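Local coordinates for diol-dehydratase (Roseburia inulinivorans, PDB 5I2A) that dehydrates 1,2-propanediol as a B12-independent glycyl radical enzyme, selecting between substrates and between enantiomers, at the interface of chains A and B. Numbering follows the deposited sequence. Chains: chain A/B, Diol-dehydratase.

The interface of chains A and B. Residues chain A 142, 144, 505-506, 509; chain B 195-196, 200.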
# COMPACT_ATOMS: atom_id res chain seq x y z
N ALA A 142 12.34 -7.42 12.18
CA ALA A 142 13.38 -8.44 12.09
C ALA A 142 13.41 -9.34 13.33
O ALA A 142 13.01 -8.92 14.41
CB ALA A 142 14.73 -7.79 11.89
N GLU A 144 15.96 -10.25 14.99
CA GLU A 144 16.89 -9.66 15.94
C GLU A 144 16.20 -8.55 16.75
O GLU A 144 16.48 -8.36 17.92
CB GLU A 144 18.14 -9.12 15.23
CG GLU A 144 19.07 -10.22 14.67
CD GLU A 144 18.63 -10.78 13.32
OE1 GLU A 144 17.50 -10.50 12.86
OE2 GLU A 144 19.42 -11.51 12.70
N GLU A 505 19.84 0.62 16.38
CA GLU A 505 19.42 0.34 15.01
C GLU A 505 18.23 -0.64 14.98
O GLU A 505 17.35 -0.53 14.12
CB GLU A 505 20.59 -0.21 14.18
CG GLU A 505 20.18 -0.47 12.73
CD GLU A 505 21.37 -0.63 11.78
OE1 GLU A 505 22.52 -0.76 12.26
OE2 GLU A 505 21.14 -0.61 10.55
N LEU A 506 18.21 -1.58 15.91
CA LEU A 506 17.06 -2.47 16.06
C LEU A 506 15.79 -1.71 16.46
O LEU A 506 14.69 -2.06 16.04
CB LEU A 506 17.37 -3.57 17.08
CG LEU A 506 18.49 -4.53 16.66
CD1 LEU A 506 18.66 -5.65 17.67
CD2 LEU A 506 18.19 -5.11 15.28
N ASN A 509 14.47 -0.25 13.45
CA ASN A 509 13.74 -1.29 12.74
C ASN A 509 12.31 -1.46 13.28
O ASN A 509 11.36 -1.53 12.50
CB ASN A 509 14.50 -2.63 12.81
CG ASN A 509 13.83 -3.74 12.01
OD1 ASN A 509 13.08 -4.54 12.56
ND2 ASN A 509 14.10 -3.79 10.70
N PHE B 195 19.28 -3.22 9.16
CA PHE B 195 18.08 -3.17 10.00
C PHE B 195 17.41 -1.78 10.04
O PHE B 195 16.19 -1.69 10.03
CB PHE B 195 18.43 -3.61 11.43
CG PHE B 195 18.84 -5.06 11.55
CD1 PHE B 195 18.05 -6.07 11.03
CD2 PHE B 195 20.03 -5.40 12.18
CE1 PHE B 195 18.42 -7.40 11.15
CE2 PHE B 195 20.42 -6.74 12.29
CZ PHE B 195 19.61 -7.73 11.78
N GLY B 196 18.23 -0.73 10.05
CA GLY B 196 17.74 0.63 10.17
C GLY B 196 17.38 1.36 8.88
O GLY B 196 16.89 2.49 8.95
N TYR B 200 13.84 -1.18 4.90
CA TYR B 200 14.26 -2.53 5.26
C TYR B 200 13.06 -3.48 5.38
O TYR B 200 13.08 -4.57 4.83
CB TYR B 200 15.07 -2.54 6.56
CG TYR B 200 15.61 -3.93 6.95
CD1 TYR B 200 14.84 -4.82 7.69
CD2 TYR B 200 16.89 -4.33 6.56
CE1 TYR B 200 15.33 -6.08 8.05
CE2 TYR B 200 17.39 -5.57 6.92
CZ TYR B 200 16.61 -6.44 7.67
OH TYR B 200 17.11 -7.67 8.00
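In this two-fold contact of a pyruvate formate lyase-like glycyl radical enzyme, which may belong to a biological dimer, B:Phe195 and B:Gly196, in the loop before helix 200-233, press on helix 489-521 and the start of helix 143-150 of chain A. Chain A buries 83 Å² of B:Phe195, whose ring supplies the apolar part of the contact. Methyl CD2 of A:Leu506 lies over one ring face, offset toward the rim, 3.6 Å from B:Phe195 CD2. At the far tip A:Glu144, bent at chi2, brings carboxylate carbon CD 3.6 Å from B:Phe195 CZ, the carboxylate plane turned 51° from the ring. A:Ala142 CB sits beyond the CD1-CE1 rim, raised from the plane on the same side as A:Leu506 CD2, 3.8 Å from B:Phe195 CE1. The peptide linking B:Phe195 to B:Gly196 is gripped at both polar atoms. Amide ND2 of A:Asn509 donates to B:Phe195 O at 3.0 Å, in the carbonyl plane on a lone pair and 162° at H. Its OD1 accepts A:Ala142 N at 3.0 Å, which fixes the amide's rotation from within chain A. ND2 also comes in above the B:Tyr200 ring plane, outside the rim 3.3 Å from CD1, a van der Waals contact flanking the steeply turned amide. A:Glu505 has CG anti to the backbone N (chi1 -178°) and is extended beyond it, placing carboxylate OE2 to take B:Gly196 N at 3.0 Å through its anti lone pair; CG packs on B:Gly196 CA and B:Phe195 CB. An alanine in place of A:Glu505 would probably leave B:Gly196 N without this acceptor and open a gap beside those two carbons.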